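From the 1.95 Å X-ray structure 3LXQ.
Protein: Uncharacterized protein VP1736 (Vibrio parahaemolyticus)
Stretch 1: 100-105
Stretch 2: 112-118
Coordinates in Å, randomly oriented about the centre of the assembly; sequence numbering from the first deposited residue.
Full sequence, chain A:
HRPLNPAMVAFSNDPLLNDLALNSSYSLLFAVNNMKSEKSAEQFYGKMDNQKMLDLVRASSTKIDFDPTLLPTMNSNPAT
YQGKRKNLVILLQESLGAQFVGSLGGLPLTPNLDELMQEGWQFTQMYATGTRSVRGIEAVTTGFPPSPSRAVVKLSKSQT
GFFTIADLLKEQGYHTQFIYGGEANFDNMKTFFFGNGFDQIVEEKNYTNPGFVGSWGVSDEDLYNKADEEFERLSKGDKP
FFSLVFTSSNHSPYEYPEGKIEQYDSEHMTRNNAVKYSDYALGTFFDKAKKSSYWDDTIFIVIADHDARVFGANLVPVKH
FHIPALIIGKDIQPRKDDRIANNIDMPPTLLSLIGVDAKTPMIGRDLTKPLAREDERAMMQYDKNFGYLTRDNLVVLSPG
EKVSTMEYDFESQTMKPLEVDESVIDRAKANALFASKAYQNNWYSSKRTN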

ATOM      1  N   PHE A 100     -11.147  10.667   6.094  1.00 51.97           N
ATOM      2  CA  PHE A 100     -12.411   9.954   6.266  1.00 52.24           C
ATOM      3  C   PHE A 100     -12.387   8.982   7.443  1.00 52.24           C
ATOM      4  O   PHE A 100     -13.333   8.211   7.625  1.00 52.82           O
ATOM      5  CB  PHE A 100     -12.787   9.174   4.997  1.00 51.75           C
ATOM      6  CG  PHE A 100     -12.769   9.995   3.734  1.00 51.78           C
ATOM      7  CD1 PHE A 100     -13.704  11.010   3.524  1.00 52.16           C
ATOM      8  CD2 PHE A 100     -11.826   9.730   2.734  1.00 50.53           C
ATOM      9  CE1 PHE A 100     -13.692  11.771   2.343  1.00 52.46           C
ATOM     10  CE2 PHE A 100     -11.803  10.485   1.545  1.00 51.05           C
ATOM     11  CZ  PHE A 100     -12.742  11.510   1.354  1.00 52.20           C
ATOM     12  N   VAL A 101     -11.312   9.008   8.236  1.00 51.72           N
ATOM     13  CA  VAL A 101     -11.163   8.069   9.357  1.00 52.09           C
ATOM     14  C   VAL A 101     -11.283   8.742  10.733  1.00 53.23           C
ATOM     15  O   VAL A 101     -10.446   9.558  11.124  1.00 53.28           O
ATOM     16  CB  VAL A 101      -9.848   7.242   9.272  1.00 51.29           C
ATOM     17  CG1 VAL A 101      -9.824   6.176  10.359  1.00 52.31           C
ATOM     18  CG2 VAL A 101      -9.700   6.588   7.910  1.00 50.35           C
ATOM     19  N   GLY A 102     -12.333   8.376  11.464  1.00 54.75           N
ATOM     20  CA  GLY A 102     -12.580   8.905  12.806  1.00 56.48           C
ATOM     21  C   GLY A 102     -11.400   8.736  13.752  1.00 56.68           C
ATOM     22  O   GLY A 102     -10.956   9.707  14.370  1.00 57.43           O
ATOM     23  N   SER A 103     -10.882   7.511  13.852  1.00 56.04           N
ATOM     24  CA  SER A 103      -9.765   7.219  14.757  1.00 56.87           C
ATOM     25  C   SER A 103      -8.475   7.958  14.378  1.00 55.99           C
ATOM     26  O   SER A 103      -7.561   8.048  15.191  1.00 57.10           O
ATOM     27  CB  SER A 103      -9.515   5.708  14.874  1.00 56.70           C
ATOM     28  OG  SER A 103      -9.095   5.155  13.637  1.00 55.87           O
ATOM     29  N   LEU A 104      -8.417   8.496  13.160  1.00 54.75           N
ATOM     30  CA  LEU A 104      -7.264   9.280  12.716  1.00 54.50           C
ATOM     31  C   LEU A 104      -7.556  10.779  12.688  1.00 55.16           C
ATOM     32  O   LEU A 104      -6.815  11.556  12.089  1.00 54.56           O
ATOM     33  CB  LEU A 104      -6.756   8.790  11.352  1.00 53.07           C
ATOM     34  CG  LEU A 104      -5.834   7.564  11.277  1.00 53.21           C
ATOM     35  CD1 LEU A 104      -6.407   6.316  11.971  1.00 54.59           C
ATOM     36  CD2 LEU A 104      -5.522   7.250   9.840  1.00 50.80           C
ATOM     37  N   GLY A 105      -8.642  11.177  13.348  1.00 56.64           N
ATOM     38  CA  GLY A 105      -8.965  12.593  13.514  1.00 58.41           C
ATOM     39  C   GLY A 105      -9.956  13.188  12.528  1.00 58.69           C
ATOM     40  O   GLY A 105     -10.543  14.241  12.799  1.00 60.78           O
ATOM     41  N   ASN A 112     -16.625   1.064  12.402  1.00 60.16           N
ATOM     42  CA  ASN A 112     -16.149  -0.322  12.434  1.00 59.29           C
ATOM     43  C   ASN A 112     -14.630  -0.403  12.414  1.00 57.32           C
ATOM     44  O   ASN A 112     -14.047  -1.146  13.198  1.00 57.90           O
ATOM     45  CB  ASN A 112     -16.724  -1.153  11.286  1.00 59.09           C
ATOM     46  CG  ASN A 112     -18.218  -1.419  11.439  1.00 61.76           C
ATOM     47  OD1 ASN A 112     -18.674  -1.942  12.460  1.00 63.02           O
ATOM     48  ND2 ASN A 112     -18.986  -1.059  10.418  1.00 60.91           N
ATOM     49  N   LEU A 113     -13.989   0.362  11.525  1.00 55.07           N
ATOM     50  CA  LEU A 113     -12.521   0.374  11.444  1.00 53.34           C
ATOM     51  C   LEU A 113     -11.894   0.946  12.712  1.00 54.11           C
ATOM     52  O   LEU A 113     -10.929   0.388  13.219  1.00 54.15           O
ATOM     53  CB  LEU A 113     -12.013   1.123  10.203  1.00 51.45           C
ATOM     54  CG  LEU A 113     -10.495   1.141   9.946  1.00 49.85           C
ATOM     55  CD1 LEU A 113      -9.955  -0.265   9.673  1.00 50.02           C
ATOM     56  CD2 LEU A 113     -10.128   2.097   8.811  1.00 48.66           C
ATOM     57  N   ASP A 114     -12.465   2.040  13.222  1.00 54.86           N
ATOM     58  CA  ASP A 114     -11.999   2.686  14.453  1.00 55.94           C
ATOM     59  C   ASP A 114     -11.885   1.699  15.608  1.00 57.80           C
ATOM     60  O   ASP A 114     -10.917   1.726  16.371  1.00 57.87           O
ATOM     61  CB  ASP A 114     -12.966   3.798  14.868  1.00 57.12           C
ATOM     62  CG  ASP A 114     -12.838   5.042  14.020  1.00 56.49           C
ATOM     63  OD1 ASP A 114     -12.053   5.055  13.036  1.00 54.89           O
ATOM     64  OD2 ASP A 114     -13.530   6.024  14.354  1.00 57.44           O
ATOM     65  N   GLU A 115     -12.906   0.850  15.733  1.00 59.15           N
ATOM     66  CA  GLU A 115     -12.982  -0.166  16.771  1.00 61.13           C
ATOM     67  C   GLU A 115     -11.906  -1.224  16.557  1.00 60.35           C
ATOM     68  O   GLU A 115     -11.204  -1.591  17.495  1.00 61.32           O
ATOM     69  CB  GLU A 115     -14.369  -0.810  16.764  1.00 62.89           C
ATOM     70  CG  GLU A 115     -14.665  -1.670  17.974  1.00 66.87           C
ATOM     71  CD  GLU A 115     -14.894  -0.845  19.227  1.00 70.26           C
ATOM     72  OE1 GLU A 115     -13.988  -0.069  19.614  1.00 69.37           O
ATOM     73  OE2 GLU A 115     -15.981  -0.982  19.832  1.00 74.22           O
ATOM     74  N   LEU A 116     -11.781  -1.695  15.315  1.00 58.52           N
ATOM     75  CA  LEU A 116     -10.764  -2.678  14.934  1.00 58.51           C
ATOM     76  C   LEU A 116      -9.327  -2.156  15.101  1.00 58.40           C
ATOM     77  O   LEU A 116      -8.380  -2.935  15.286  1.00 58.81           O
ATOM     78  CB  LEU A 116     -10.990  -3.122  13.490  1.00 56.78           C
ATOM     79  CG  LEU A 116     -12.255  -3.931  13.206  1.00 57.87           C
ATOM     80  CD1 LEU A 116     -12.664  -3.789  11.751  1.00 54.95           C
ATOM     81  CD2 LEU A 116     -12.052  -5.399  13.582  1.00 59.47           C
HETATM   82  N   MSE A 117      -9.182  -0.833  15.030  1.00 58.12           N
HETATM   83  CA  MSE A 117      -7.896  -0.152  15.207  1.00 58.80           C
HETATM   84  C   MSE A 117      -7.329  -0.382  16.596  1.00 60.62           C
HETATM   85  O   MSE A 117      -6.127  -0.579  16.749  1.00 61.11           O
HETATM   86  CB  MSE A 117      -8.045   1.351  14.975  1.00 58.27           C
HETATM   87  CG  MSE A 117      -8.331   1.748  13.540  1.00 59.59           C
HETATM   88 SE   MSE A 117      -6.737   2.290  12.570  1.00 68.62          SE
HETATM   89  CE  MSE A 117      -5.808   0.629  12.464  1.00 64.75           C
ATOM     90  N   GLN A 118      -8.204  -0.341  17.599  1.00 59.69           N
ATOM     91  CA  GLN A 118      -7.816  -0.583  18.979  1.00 61.53           C
ATOM     92  C   GLN A 118      -7.373  -2.033  19.150  1.00 59.43           C
ATOM     93  O   GLN A 118      -6.575  -2.346  20.034  1.00 59.23           O
ATOM     94  CB  GLN A 118      -8.975  -0.279  19.945  1.00 69.08           C
ATOM     95  CG  GLN A 118      -9.717   1.055  19.731  1.00 74.16           C
ATOM     96  CD  GLN A 118      -8.798   2.255  19.497  1.00 73.37           C
ATOM     97  OE1 GLN A 118      -7.711   2.358  20.078  1.00 71.92           O
ATOM     98  NE2 GLN A 118      -9.241   3.176  18.638  1.00 74.05           N
TER

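A single carboxylate oxygen, Asp-114 OD1, takes two hydrogen bonds from one residue of the loop: Ser-103 N donates to it at 2.8 Å with an N-H...O angle of 154°, and Ser-103 OG at 3.0 Å. The serine is in the p rotamer (chi1 65°), which folds its hydroxyl back to the same acceptor as its own amide. Its CA-to-CB bond points toward the helix, and here the CA atoms come closest, Ser-103 CA lying 5.1 Å from Asp-114 CA. The CA-to-CB bond of Asp-114 points sideways, but its side-chain end, in the m rotamer, comes nearer. The other oxygen, Asp-114 OD2, packs 3.4 Å from Gly-102 CA; a CB on this glycine would sit about 2.4 Å from OD2, a clash, so the missing side chain makes room for the carboxylate.

Two apolar pairs adjoin this polar centre: Val-101 CG1 lies 4.4 Å from Leu-113 CD2, and Leu-104 CD1 4.1 Å from SE of the selenomethionine Met-117, one helical turn beyond Leu-113. Met-117 CG lies 3.5 Å from Ser-103 OG, its long, flexible side chain spanning both neighbours. Val-101, Leu-113 and Met-117 are buried, which suits their apolar side chains; partly exposed Leu-104 adds a methyl. The contact is small, 239 Å² summed over both sides, with Ser-103 and Asp-114 contributing nearly half.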